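Local structure of nuclear inclusion protein A (Tobacco etch virus, 1Q31) at residues A[58-63]-A[112-117]; A[73-78]-A[194-199]; A[213-218]-A[236-241]. The protein is probably a cysteine protease of the 3C type, with a trypsin-like fold, that cleaves the viral polyprotein after glutamine at specific sequences. The protein carries 1 engineered substitution. One frame throughout, in Å; residues are numbered along the deposited sequence.

Contact 1 (A[58-63]-A[112-117])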
ATOM      1  N   GLN A  58       0.551  10.972  -8.137  1.00 87.76           N
ATOM      2  CA  GLN A  58      -0.652  11.724  -8.446  1.00 87.76           C
ATOM      3  C   GLN A  58      -1.521  11.937  -7.210  1.00 87.76           C
ATOM      4  O   GLN A  58      -2.391  11.126  -6.917  1.00 87.76           O
ATOM      5  CB  GLN A  58      -1.434  10.972  -9.508  1.00109.64           C
ATOM      6  CG  GLN A  58      -2.587  11.722 -10.147  1.00109.64           C
ATOM      7  CD  GLN A  58      -3.266  10.866 -11.219  1.00109.64           C
ATOM      8  OE1 GLN A  58      -4.294  10.218 -10.963  1.00109.64           O
ATOM      9  NE2 GLN A  58      -2.672  10.833 -12.422  1.00109.64           N
ATOM     10  N   SER A  59      -1.275  13.030  -6.491  1.00 58.65           N
ATOM     11  CA  SER A  59      -2.021  13.371  -5.278  1.00 58.65           C
ATOM     12  C   SER A  59      -3.130  14.364  -5.579  1.00 58.65           C
ATOM     13  O   SER A  59      -3.348  14.712  -6.732  1.00 58.65           O
ATOM     14  CB  SER A  59      -1.073  13.968  -4.235  1.00 84.80           C
ATOM     15  OG  SER A  59      -0.247  14.964  -4.809  1.00 84.80           O
ATOM     16  N   LEU A  60      -3.837  14.828  -4.555  1.00 84.65           N
ATOM     17  CA  LEU A  60      -4.901  15.782  -4.812  1.00 84.65           C
ATOM     18  C   LEU A  60      -4.280  17.131  -5.165  1.00 84.65           C
ATOM     19  O   LEU A  60      -4.952  18.036  -5.654  1.00 84.65           O
ATOM     20  CB  LEU A  60      -5.847  15.914  -3.605  1.00 68.91           C
ATOM     21  CG  LEU A  60      -6.778  14.744  -3.187  1.00 68.91           C
ATOM     22  CD1 LEU A  60      -7.855  15.303  -2.256  1.00 68.91           C
ATOM     23  CD2 LEU A  60      -7.438  14.054  -4.394  1.00 68.91           C
ATOM     24  N   HIS A  61      -2.979  17.245  -4.923  1.00102.77           N
ATOM     25  CA  HIS A  61      -2.211  18.463  -5.228  1.00102.77           C
ATOM     26  C   HIS A  61      -1.913  18.527  -6.739  1.00102.77           C
ATOM     27  O   HIS A  61      -1.494  19.563  -7.269  1.00102.77           O
ATOM     28  CB  HIS A  61      -0.871  18.430  -4.491  1.00 89.50           C
ATOM     29  CG  HIS A  61      -0.990  18.118  -3.033  1.00 89.50           C
ATOM     30  ND1 HIS A  61       0.037  17.544  -2.309  1.00 89.50           N
ATOM     31  CD2 HIS A  61      -1.993  18.350  -2.149  1.00 89.50           C
ATOM     32  CE1 HIS A  61      -0.326  17.444  -1.041  1.00 89.50           C
ATOM     33  NE2 HIS A  61      -1.552  17.926  -0.917  1.00 89.50           N
ATOM     34  N   GLY A  62      -2.107  17.404  -7.421  1.00101.16           N
ATOM     35  CA  GLY A  62      -1.837  17.361  -8.841  1.00101.16           C
ATOM     36  C   GLY A  62      -0.957  16.197  -9.248  1.00101.16           C
ATOM     37  O   GLY A  62      -1.082  15.095  -8.738  1.00101.16           O
ATOM     38  N   VAL A  63      -0.059  16.440 -10.190  1.00 79.33           N
ATOM     39  CA  VAL A  63       0.817  15.392 -10.657  1.00 79.33           C
ATOM     40  C   VAL A  63       2.266  15.821 -10.619  1.00 79.33           C
ATOM     41  O   VAL A  63       2.670  16.747 -11.316  1.00 79.33           O
ATOM     42  CB  VAL A  63       0.458  14.971 -12.086  1.00 70.74           C
ATOM     43  CG1 VAL A  63       1.576  14.133 -12.672  1.00 70.74           C
ATOM     44  CG2 VAL A  63      -0.842  14.173 -12.075  1.00 70.74           C
ATOM     45  N   VAL A 112     -10.604   1.663   1.275  1.00 47.50           N
ATOM     46  CA  VAL A 112     -10.856   3.082   0.956  1.00 47.50           C
ATOM     47  C   VAL A 112      -9.965   3.503  -0.207  1.00 47.50           C
ATOM     48  O   VAL A 112      -8.797   3.151  -0.239  1.00 47.50           O
ATOM     49  CB  VAL A 112     -10.564   3.984   2.195  1.00 28.89           C
ATOM     50  CG1 VAL A 112     -10.625   5.398   1.817  1.00 28.89           C
ATOM     51  CG2 VAL A 112     -11.584   3.754   3.286  1.00 28.89           C
ATOM     52  N   THR A 113     -10.520   4.250  -1.159  1.00 43.44           N
ATOM     53  CA  THR A 113      -9.768   4.712  -2.338  1.00 43.44           C
ATOM     54  C   THR A 113     -10.072   6.158  -2.611  1.00 43.44           C
ATOM     55  O   THR A 113     -10.585   6.866  -1.749  1.00 43.44           O
ATOM     56  CB  THR A 113     -10.190   3.991  -3.584  1.00 46.87           C
ATOM     57  OG1 THR A 113     -10.513   2.642  -3.256  1.00 46.87           O
ATOM     58  CG2 THR A 113      -9.093   4.020  -4.599  1.00 46.87           C
ATOM     59  N   THR A 114      -9.778   6.587  -3.830  1.00 65.31           N
ATOM     60  CA  THR A 114     -10.025   7.955  -4.267  1.00 65.31           C
ATOM     61  C   THR A 114     -10.311   7.858  -5.759  1.00 65.31           C
ATOM     62  O   THR A 114      -9.824   6.932  -6.422  1.00 65.31           O
ATOM     63  CB  THR A 114      -8.784   8.866  -4.075  1.00 67.43           C
ATOM     64  OG1 THR A 114      -8.508   9.024  -2.681  1.00 67.43           O
ATOM     65  CG2 THR A 114      -9.026  10.234  -4.689  1.00 67.43           C
ATOM     66  N   ASN A 115     -11.108   8.783  -6.294  1.00143.19           N
ATOM     67  CA  ASN A 115     -11.382   8.745  -7.730  1.00143.19           C
ATOM     68  C   ASN A 115     -10.391   9.682  -8.384  1.00143.19           C
ATOM     69  O   ASN A 115     -10.290  10.855  -7.992  1.00143.19           O
ATOM     70  CB  ASN A 115     -12.812   9.175  -8.067  1.00119.66           C
ATOM     71  CG  ASN A 115     -13.199   8.793  -9.497  1.00119.66           C
ATOM     72  OD1 ASN A 115     -13.124   7.621  -9.871  1.00119.66           O
ATOM     73  ND2 ASN A 115     -13.609   9.780 -10.298  1.00119.66           N
ATOM     74  N   PHE A 116      -9.668   9.164  -9.374  1.00121.27           N
ATOM     75  CA  PHE A 116      -8.626   9.938 -10.055  1.00121.27           C
ATOM     76  C   PHE A 116      -8.762  10.164 -11.556  1.00121.27           C
ATOM     77  O   PHE A 116      -7.836  10.691 -12.204  1.00121.27           O
ATOM     78  CB  PHE A 116      -7.253   9.304  -9.752  1.00 95.66           C
ATOM     79  CG  PHE A 116      -6.616   9.812  -8.485  1.00 95.66           C
ATOM     80  CD1 PHE A 116      -5.604   9.091  -7.863  1.00 95.66           C
ATOM     81  CD2 PHE A 116      -7.007  11.039  -7.930  1.00 95.66           C
ATOM     82  CE1 PHE A 116      -4.990   9.585  -6.709  1.00 95.66           C
ATOM     83  CE2 PHE A 116      -6.398  11.541  -6.774  1.00 95.66           C
ATOM     84  CZ  PHE A 116      -5.389  10.813  -6.166  1.00 95.66           C
ATOM     85  N   GLN A 117      -9.898   9.766 -12.118  1.00119.35           N
ATOM     86  CA  GLN A 117     -10.094   9.973 -13.549  1.00119.35           C
ATOM     87  C   GLN A 117     -10.405  11.440 -13.746  1.00119.35           C
ATOM     88  O   GLN A 117     -10.604  11.900 -14.870  1.00119.35           O
ATOM     89  CB  GLN A 117     -11.225   9.094 -14.085  1.00 74.09           C
ATOM     90  CG  GLN A 117     -10.757   7.670 -14.351  1.00 74.09           C
ATOM     91  CD  GLN A 117      -9.578   7.639 -15.325  1.00 74.09           C
ATOM     92  OE1 GLN A 117      -8.865   6.633 -15.445  1.00 74.09           O
ATOM     93  NE2 GLN A 117      -9.377   8.748 -16.030  1.00 74.09           N
TER

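Contact 2 (A[73-78]-A[194-199])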
ATOM      1  N   GLN A  73      15.045   7.802  -1.793  1.00 44.64           N
ATOM      2  CA  GLN A  73      15.426   7.223  -0.510  1.00 44.64           C
ATOM      3  C   GLN A  73      14.306   6.283  -0.120  1.00 44.64           C
ATOM      4  O   GLN A  73      13.157   6.691   0.038  1.00 44.64           O
ATOM      5  CB  GLN A  73      15.574   8.327   0.544  1.00 76.29           C
ATOM      6  CG  GLN A  73      16.777   9.225   0.337  1.00 76.29           C
ATOM      7  CD  GLN A  73      18.037   8.643   0.943  1.00 76.29           C
ATOM      8  OE1 GLN A  73      18.252   8.739   2.152  1.00 76.29           O
ATOM      9  NE2 GLN A  73      18.868   8.020   0.110  1.00 76.29           N
ATOM     10  N   GLN A  74      14.643   5.017   0.057  1.00 56.65           N
ATOM     11  CA  GLN A  74      13.630   4.029   0.366  1.00 56.65           C
ATOM     12  C   GLN A  74      13.993   3.183   1.555  1.00 56.65           C
ATOM     13  O   GLN A  74      15.143   2.772   1.702  1.00 56.65           O
ATOM     14  CB  GLN A  74      13.427   3.140  -0.863  1.00 79.01           C
ATOM     15  CG  GLN A  74      14.740   2.721  -1.470  1.00 79.01           C
ATOM     16  CD  GLN A  74      14.598   2.108  -2.825  1.00 79.01           C
ATOM     17  OE1 GLN A  74      15.590   1.810  -3.481  1.00 79.01           O
ATOM     18  NE2 GLN A  74      13.362   1.906  -3.262  1.00 79.01           N
ATOM     19  N   HIS A  75      13.005   2.929   2.405  1.00 56.95           N
ATOM     20  CA  HIS A  75      13.193   2.098   3.589  1.00 56.95           C
ATOM     21  C   HIS A  75      12.304   0.852   3.500  1.00 56.95           C
ATOM     22  O   HIS A  75      11.073   0.958   3.520  1.00 56.95           O
ATOM     23  CB  HIS A  75      12.868   2.901   4.855  1.00 55.83           C
ATOM     24  CG  HIS A  75      12.691   2.061   6.088  1.00 55.83           C
ATOM     25  ND1 HIS A  75      12.801   2.578   7.361  1.00 55.83           N
ATOM     26  CD2 HIS A  75      12.364   0.754   6.245  1.00 55.83           C
ATOM     27  CE1 HIS A  75      12.551   1.630   8.245  1.00 55.83           C
ATOM     28  NE2 HIS A  75      12.282   0.514   7.593  1.00 55.83           N
ATOM     29  N   LEU A  76      12.934  -0.315   3.427  1.00 46.40           N
ATOM     30  CA  LEU A  76      12.217  -1.575   3.345  1.00 46.40           C
ATOM     31  C   LEU A  76      11.734  -2.106   4.694  1.00 46.40           C
ATOM     32  O   LEU A  76      12.412  -1.994   5.714  1.00 46.40           O
ATOM     33  CB  LEU A  76      13.084  -2.650   2.697  1.00 35.23           C
ATOM     34  CG  LEU A  76      14.168  -2.247   1.705  1.00 35.23           C
ATOM     35  CD1 LEU A  76      14.700  -3.463   0.961  1.00 35.23           C
ATOM     36  CD2 LEU A  76      13.586  -1.276   0.735  1.00 35.23           C
ATOM     37  N   ILE A  77      10.544  -2.690   4.668  1.00 51.50           N
ATOM     38  CA  ILE A  77       9.917  -3.301   5.828  1.00 51.50           C
ATOM     39  C   ILE A  77      10.184  -4.818   5.760  1.00 51.50           C
ATOM     40  O   ILE A  77       9.661  -5.504   4.906  1.00 51.50           O
ATOM     41  CB  ILE A  77       8.415  -3.050   5.788  1.00 53.25           C
ATOM     42  CG1 ILE A  77       8.160  -1.556   5.878  1.00 53.25           C
ATOM     43  CG2 ILE A  77       7.710  -3.810   6.933  1.00 53.25           C
ATOM     44  CD1 ILE A  77       8.659  -0.966   7.185  1.00 53.25           C
ATOM     45  N   ASP A  78      10.996  -5.353   6.654  1.00 61.72           N
ATOM     46  CA  ASP A  78      11.300  -6.769   6.592  1.00 61.72           C
ATOM     47  C   ASP A  78      10.150  -7.754   6.638  1.00 61.72           C
ATOM     48  O   ASP A  78       9.217  -7.624   7.436  1.00 61.72           O
ATOM     49  CB  ASP A  78      12.317  -7.108   7.665  1.00 92.11           C
ATOM     50  CG  ASP A  78      13.719  -7.000   7.150  1.00 92.11           C
ATOM     51  OD1 ASP A  78      14.296  -8.075   6.813  1.00 92.11           O
ATOM     52  OD2 ASP A  78      14.222  -5.840   7.053  1.00 92.11           O
ATOM     53  N   GLU A 194      15.125   7.459  13.091  1.00 86.41           N
ATOM     54  CA  GLU A 194      16.269   6.740  13.633  1.00 86.41           C
ATOM     55  C   GLU A 194      16.095   5.270  13.299  1.00 86.41           C
ATOM     56  O   GLU A 194      17.048   4.601  12.883  1.00 86.41           O
ATOM     57  CB  GLU A 194      16.341   6.930  15.161  1.00109.18           C
ATOM     58  CG  GLU A 194      17.700   7.395  15.671  1.00109.18           C
ATOM     59  CD  GLU A 194      18.177   8.706  15.002  1.00109.18           C
ATOM     60  OE1 GLU A 194      17.437   9.729  15.081  1.00109.18           O
ATOM     61  OE2 GLU A 194      19.285   8.710  14.403  1.00109.18           O
ATOM     62  N   ALA A 195      14.874   4.772  13.490  1.00 87.72           N
ATOM     63  CA  ALA A 195      14.571   3.375  13.194  1.00 87.72           C
ATOM     64  C   ALA A 195      14.446   3.240  11.669  1.00 87.72           C
ATOM     65  O   ALA A 195      14.273   2.150  11.121  1.00 87.72           O
ATOM     66  CB  ALA A 195      13.275   2.957  13.887  1.00 80.21           C
ATOM     67  N   GLN A 196      14.541   4.378  10.998  1.00 85.10           N
ATOM     68  CA  GLN A 196      14.472   4.417   9.555  1.00 85.10           C
ATOM     69  C   GLN A 196      15.853   4.020   9.039  1.00 85.10           C
ATOM     70  O   GLN A 196      16.869   4.611   9.413  1.00 85.10           O
ATOM     71  CB  GLN A 196      14.113   5.832   9.092  1.00 80.27           C
ATOM     72  CG  GLN A 196      12.752   6.326   9.573  1.00 80.27           C
ATOM     73  CD  GLN A 196      12.627   7.834   9.492  1.00 80.27           C
ATOM     74  OE1 GLN A 196      13.395   8.493   8.788  1.00 80.27           O
ATOM     75  NE2 GLN A 196      11.660   8.388  10.207  1.00 80.27           N
ATOM     76  N   GLN A 197      15.895   3.004   8.188  1.00 53.67           N
ATOM     77  CA  GLN A 197      17.154   2.534   7.635  1.00 53.67           C
ATOM     78  C   GLN A 197      17.115   2.735   6.116  1.00 53.67           C
ATOM     79  O   GLN A 197      16.870   1.797   5.354  1.00 53.67           O
ATOM     80  CB  GLN A 197      17.330   1.065   8.002  1.00 46.77           C
ATOM     81  CG  GLN A 197      18.575   0.414   7.493  1.00 46.77           C
ATOM     82  CD  GLN A 197      18.578  -1.068   7.775  1.00 46.77           C
ATOM     83  OE1 GLN A 197      19.516  -1.774   7.430  1.00 46.77           O
ATOM     84  NE2 GLN A 197      17.519  -1.551   8.399  1.00 46.77           N
ATOM     85  N   TRP A 198      17.365   3.968   5.685  1.00 64.07           N
ATOM     86  CA  TRP A 198      17.331   4.306   4.273  1.00 64.07           C
ATOM     87  C   TRP A 198      18.399   3.687   3.387  1.00 64.07           C
ATOM     88  O   TRP A 198      19.498   3.386   3.833  1.00 64.07           O
ATOM     89  CB  TRP A 198      17.362   5.816   4.118  1.00 65.19           C
ATOM     90  CG  TRP A 198      16.233   6.467   4.857  1.00 65.19           C
ATOM     91  CD1 TRP A 198      16.273   7.017   6.105  1.00 65.19           C
ATOM     92  CD2 TRP A 198      14.868   6.558   4.425  1.00 65.19           C
ATOM     93  NE1 TRP A 198      15.020   7.444   6.480  1.00 65.19           N
ATOM     94  CE2 TRP A 198      14.139   7.178   5.467  1.00 65.19           C
ATOM     95  CE3 TRP A 198      14.191   6.175   3.255  1.00 65.19           C
ATOM     96  CZ2 TRP A 198      12.770   7.418   5.382  1.00 65.19           C
ATOM     97  CZ3 TRP A 198      12.833   6.409   3.169  1.00 65.19           C
ATOM     98  CH2 TRP A 198      12.133   7.030   4.227  1.00 65.19           C
ATOM     99  N   VAL A 199      18.022   3.457   2.133  1.00 63.32           N
ATOM    100  CA  VAL A 199      18.888   2.936   1.078  1.00 63.32           C
ATOM    101  C   VAL A 199      18.226   3.533  -0.159  1.00 63.32           C
ATOM    102  O   VAL A 199      17.183   4.187  -0.048  1.00 63.32           O
ATOM    103  CB  VAL A 199      18.862   1.376   0.924  1.00 46.51           C
ATOM    104  CG1 VAL A 199      19.184   0.697   2.229  1.00 46.51           C
ATOM    105  CG2 VAL A 199      17.518   0.932   0.386  1.00 46.51           C
TER

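Contact 3 (A[213-218]-A[236-241])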
ATOM      1  N   GLY A 213       4.538 -16.464   4.367  1.00 71.52           N
ATOM      2  CA  GLY A 213       4.083 -17.820   4.151  1.00 71.52           C
ATOM      3  C   GLY A 213       3.717 -18.188   2.725  1.00 71.52           C
ATOM      4  O   GLY A 213       3.809 -19.347   2.348  1.00 71.52           O
ATOM      5  N   HIS A 214       3.305 -17.235   1.904  1.00 55.88           N
ATOM      6  CA  HIS A 214       2.920 -17.592   0.540  1.00 55.88           C
ATOM      7  C   HIS A 214       3.919 -17.168  -0.515  1.00 55.88           C
ATOM      8  O   HIS A 214       4.769 -16.295  -0.288  1.00 55.88           O
ATOM      9  CB  HIS A 214       1.567 -16.970   0.167  1.00 80.13           C
ATOM     10  CG  HIS A 214       0.600 -16.882   1.303  1.00 80.13           C
ATOM     11  ND1 HIS A 214      -0.742 -17.170   1.158  1.00 80.13           N
ATOM     12  CD2 HIS A 214       0.765 -16.495   2.591  1.00 80.13           C
ATOM     13  CE1 HIS A 214      -1.360 -16.963   2.307  1.00 80.13           C
ATOM     14  NE2 HIS A 214      -0.469 -16.553   3.194  1.00 80.13           N
ATOM     15  N   LYS A 215       3.800 -17.789  -1.683  1.00 85.70           N
ATOM     16  CA  LYS A 215       4.661 -17.446  -2.796  1.00 85.70           C
ATOM     17  C   LYS A 215       3.912 -16.332  -3.507  1.00 85.70           C
ATOM     18  O   LYS A 215       2.692 -16.389  -3.640  1.00 85.70           O
ATOM     19  CB  LYS A 215       4.856 -18.636  -3.735  1.00 85.23           C
ATOM     20  CG  LYS A 215       5.859 -18.362  -4.838  1.00 85.23           C
ATOM     21  CD  LYS A 215       6.108 -19.590  -5.671  1.00 85.23           C
ATOM     22  CE  LYS A 215       7.259 -19.361  -6.624  1.00 85.23           C
ATOM     23  NZ  LYS A 215       7.487 -20.547  -7.491  1.00 85.23           N
ATOM     24  N   VAL A 216       4.645 -15.319  -3.953  1.00 68.86           N
ATOM     25  CA  VAL A 216       4.046 -14.175  -4.614  1.00 68.86           C
ATOM     26  C   VAL A 216       4.697 -13.913  -5.969  1.00 68.86           C
ATOM     27  O   VAL A 216       5.916 -13.784  -6.076  1.00 68.86           O
ATOM     28  CB  VAL A 216       4.184 -12.924  -3.717  1.00 78.20           C
ATOM     29  CG1 VAL A 216       3.564 -11.729  -4.393  1.00 78.20           C
ATOM     30  CG2 VAL A 216       3.531 -13.179  -2.361  1.00 78.20           C
ATOM     31  N   PHE A 217       3.879 -13.856  -7.014  1.00 78.62           N
ATOM     32  CA  PHE A 217       4.380 -13.598  -8.360  1.00 78.62           C
ATOM     33  C   PHE A 217       4.000 -12.168  -8.658  1.00 78.62           C
ATOM     34  O   PHE A 217       2.911 -11.741  -8.289  1.00 78.62           O
ATOM     35  CB  PHE A 217       3.715 -14.531  -9.374  1.00 98.62           C
ATOM     36  CG  PHE A 217       3.872 -15.990  -9.046  1.00 98.62           C
ATOM     37  CD1 PHE A 217       3.325 -16.521  -7.873  1.00 98.62           C
ATOM     38  CD2 PHE A 217       4.581 -16.836  -9.893  1.00 98.62           C
ATOM     39  CE1 PHE A 217       3.487 -17.869  -7.553  1.00 98.62           C
ATOM     40  CE2 PHE A 217       4.745 -18.186  -9.581  1.00 98.62           C
ATOM     41  CZ  PHE A 217       4.200 -18.701  -8.411  1.00 98.62           C
ATOM     42  N   MET A 218       4.878 -11.420  -9.315  1.00 96.01           N
ATOM     43  CA  MET A 218       4.561 -10.025  -9.620  1.00 96.01           C
ATOM     44  C   MET A 218       3.386  -9.922 -10.594  1.00 96.01           C
ATOM     45  O   MET A 218       2.933  -8.816 -10.913  1.00 96.01           O
ATOM     46  CB  MET A 218       5.779  -9.285 -10.183  1.00 98.08           C
ATOM     47  CG  MET A 218       7.036  -9.454  -9.328  1.00 98.08           C
ATOM     48  SD  MET A 218       6.928  -8.925  -7.594  1.00 98.08           S
ATOM     49  CE  MET A 218       6.230 -10.435  -6.742  1.00 98.08           C
ATOM     50  N   ASN A 236       0.280 -22.496   2.583  1.00 96.54           N
ATOM     51  CA  ASN A 236      -0.775 -21.682   1.930  1.00 96.54           C
ATOM     52  C   ASN A 236      -0.794 -21.537   0.396  1.00 96.54           C
ATOM     53  O   ASN A 236       0.162 -21.887  -0.294  1.00 96.54           O
ATOM     54  CB  ASN A 236      -0.778 -20.297   2.566  1.00107.12           C
ATOM     55  CG  ASN A 236      -0.006 -20.267   3.860  1.00107.12           C
ATOM     56  OD1 ASN A 236       1.218 -20.299   3.855  1.00107.12           O
ATOM     57  ND2 ASN A 236      -0.716 -20.227   4.980  1.00107.12           N
ATOM     58  N   GLU A 237      -1.888 -20.987  -0.124  1.00 77.84           N
ATOM     59  CA  GLU A 237      -2.054 -20.836  -1.564  1.00 77.84           C
ATOM     60  C   GLU A 237      -1.275 -19.744  -2.282  1.00 77.84           C
ATOM     61  O   GLU A 237      -1.038 -18.667  -1.741  1.00 77.84           O
ATOM     62  CB  GLU A 237      -3.540 -20.675  -1.906  1.00 93.67           C
ATOM     63  CG  GLU A 237      -4.216 -19.385  -1.408  1.00 93.67           C
ATOM     64  CD  GLU A 237      -5.476 -19.046  -2.211  1.00 93.67           C
ATOM     65  OE1 GLU A 237      -6.232 -18.128  -1.825  1.00 93.67           O
ATOM     66  OE2 GLU A 237      -5.707 -19.710  -3.244  1.00 93.67           O
ATOM     67  N   LEU A 238      -0.882 -20.039  -3.517  1.00 87.11           N
ATOM     68  CA  LEU A 238      -0.153 -19.083  -4.337  1.00 87.11           C
ATOM     69  C   LEU A 238      -0.971 -17.796  -4.417  1.00 87.11           C
ATOM     70  O   LEU A 238      -2.184 -17.814  -4.182  1.00 87.11           O
ATOM     71  CB  LEU A 238       0.035 -19.611  -5.764  1.00105.94           C
ATOM     72  CG  LEU A 238       0.901 -20.822  -6.107  1.00105.94           C
ATOM     73  CD1 LEU A 238       0.838 -21.085  -7.616  1.00105.94           C
ATOM     74  CD2 LEU A 238       2.330 -20.554  -5.682  1.00105.94           C
ATOM     75  N   VAL A 239      -0.304 -16.692  -4.757  1.00 77.12           N
ATOM     76  CA  VAL A 239      -0.949 -15.387  -4.901  1.00 77.12           C
ATOM     77  C   VAL A 239      -0.119 -14.522  -5.833  1.00 77.12           C
ATOM     78  O   VAL A 239       1.054 -14.815  -6.085  1.00 77.12           O
ATOM     79  CB  VAL A 239      -1.045 -14.631  -3.566  1.00 85.46           C
ATOM     80  CG1 VAL A 239      -1.909 -15.388  -2.585  1.00 85.46           C
ATOM     81  CG2 VAL A 239       0.351 -14.417  -3.010  1.00 85.46           C
ATOM     82  N   TYR A 240      -0.736 -13.463  -6.348  1.00 68.76           N
ATOM     83  CA  TYR A 240      -0.034 -12.536  -7.217  1.00 68.76           C
ATOM     84  C   TYR A 240      -0.323 -11.133  -6.702  1.00 68.76           C
ATOM     85  O   TYR A 240      -1.366 -10.880  -6.100  1.00 68.76           O
ATOM     86  CB  TYR A 240      -0.457 -12.716  -8.691  1.00 80.52           C
ATOM     87  CG  TYR A 240      -1.801 -12.152  -9.072  1.00 80.52           C
ATOM     88  CD1 TYR A 240      -1.891 -11.003  -9.872  1.00 80.52           C
ATOM     89  CD2 TYR A 240      -2.979 -12.749  -8.631  1.00 80.52           C
ATOM     90  CE1 TYR A 240      -3.123 -10.454 -10.223  1.00 80.52           C
ATOM     91  CE2 TYR A 240      -4.227 -12.209  -8.970  1.00 80.52           C
ATOM     92  CZ  TYR A 240      -4.291 -11.055  -9.769  1.00 80.52           C
ATOM     93  OH  TYR A 240      -5.516 -10.498 -10.092  1.00 80.52           O
ATOM     94  N   SER A 241       0.637 -10.237  -6.899  1.00 75.10           N
ATOM     95  CA  SER A 241       0.513  -8.860  -6.456  1.00 75.10           C
ATOM     96  C   SER A 241      -0.368  -8.079  -7.406  1.00 75.10           C
ATOM     97  O   SER A 241      -0.201  -8.148  -8.616  1.00 75.10           O
ATOM     98  CB  SER A 241       1.900  -8.208  -6.382  1.00 78.04           C
ATOM     99  OG  SER A 241       2.566  -8.517  -5.167  1.00 78.04           O
TER

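Contact 1 (A[58-63]-A[112-117])
Phe116 reaches from the end of one β-barrel to meet Gln58 and Leu60 on the other, so the contact joins the two antiparallel barrels of this trypsin-like protease. Phe116 follows strand 108-115, while Gln58 and Leu60 sit where the chain turns from strand 53-59 into strand 62-66. It is a small example of a domain interface centred on one ring, with no hydrogen bond between the two segments.

Two oxygens of Gln58 approach the ring from the same side, one at each end of it. The side chain leaves with CG anti to the backbone N (chi1 -169°) and runs past Phe116 in the opposite sense. Its final torsion stands the amide almost perpendicular to the ring, the planes 81° apart, and OE1 lies 3.3 Å from Phe116 CB. The main chain arrives separately, at the far end of the ring, where Gln58 O approaches CE1 of Phe116 obliquely at 3.0 Å. His20 of strand 18-25 also touches both side chains.

The apolar share belongs to Leu60, which crosses the phenyl group at about a right angle. Its CD2 methyl comes to the ring edge, 3.6 Å from Phe116 CE2, and the same methyl also lies 4.1 Å from Thr114 CG2.

What presents Leu60 is a type I turn from Ser59 to Gly62. Gly62 takes up backbone angles suited to glycine, and its N donates to Ser59 O at 3.0 Å.

Contact 2 (A[73-78]-A[194-199])
Gln74 N donates to Val199 O at 2.7 Å in a nearly straight bond (175°). Val199 N answers with a bond to Gln74 O of 3.0 Å, more bent, its donor lying off the carbonyl plane. The two residues form an antiparallel hydrogen-bonded pair. Through it the chain, having built most of the second barrel, comes back to lay the short strand 199-200 along strand 73-76, at the border of the first barrel's sheet. On the side shared by this pair, Gln74 CG meets Val199 CG2 at 3.8 Å, and beyond it Gln74 OE1 receives a weak hydrogen bond from Trp202 N.

Just before the bridge, Trp198 turns its indole across strand 73-76. His75 CB stands over the six-membered ring, 4.0 Å from its centroid and only 16° off the normal, a CH-pi contact. The indole edge faces the backbone, with Gln74 N close to the ring plane. The Gln73 side chain, bent at its second torsion, crosses Trp198 at about a right angle, its amide plane only 22° from that of the indole; OE1 of Gln73 lies 3.6 Å from Trp198 CB.

The indole's rotation is fixed from its own segment. Trp198 NE1 gives a hydrogen bond of 3.0 Å to Gln196 OE1, which sits in the ring plane, and Gln196 NE2 in turn makes a weak bond to Leu189 O of helix 186-191. The imidazole of His75 lies against the backbone of residues 195-197.

The chemistry thus divides the work: main-chain bonds set the pairing, while the indole, held by its own hydrogen bond, supplies much of the side-chain packing.

Contact 3 (A[213-218]-A[236-241])
Val239 is bonded to strand 214-217 through both its N-H and its carbonyl, as in a parallel pair: its N donates to Lys215 O at 3.2 Å, and its O accepts from Phe217 N at 3.1 Å. One step on, Ser241 N reaches Phe217 O at 3.1 Å. Where regular pairing gives out, a side chain continues it: His214 ND1 donates in its ring plane to a lone pair of Glu237 O (3.3 Å, 149°).

Asn236 CB rests over one face of that imidazole, 3.5 Å from its centroid, with the Asn236 amide stacked at 18° to the ring. On one side of the sheet Val216 CG2 meets Val239 CG2 at 3.5 Å. On the side of Phe217, Leu238 presses CD2 against the ring edge, 3.5 Å from CE1, and lies alongside Lys215, both side chains pointing the same way.

Residues 236-241 belong to the protein's C terminus, bound within the active site. Their run Glu-Leu-Val-Tyr-Ser fits the Glu-X-X-Tyr-X-Gln pattern that this protease recognises, so the extended tail probably mimics a cleavage product. As with substrates of chymotrypsin-like proteases, it adds itself to enzyme strands: strand 163-170 pairs with it antiparallel, through a backbone bond between Tyr240 and Ser170.

Further out, recognition groups hold the polar ends. Glu237 OE1 bonds Tyr178 OH, and Tyr240 OH bonds Asp148 OD1 and Asn174 ND2. His214 NE2 is also hydrogen-bonded with Ser134 OG, and the His214 ring meets that of Tyr178. The side chain of Ser241 touches His46.

In the fold
The three contacts are separate patches, none touching another: centres lie 26 Å apart for contacts 1 and 2, 28 Å for contacts 1 and 3, and 24 Å for contacts 2 and 3. The nearest atoms of contacts 2 and 3 are about 10 Å apart. Contact 3 fills part of the active site, in a protein whose engineered cysteine-to-alanine substitution probably removes the nucleophile. Contacts 1 and 3 fall on opposite sides of the chain's centre. Strands 62-66 and 73-76 are successive in the chain and share the first barrel's sheet, which contact 1 joins to strand 108-115 of the second and contact 2 extends with strand 199-200.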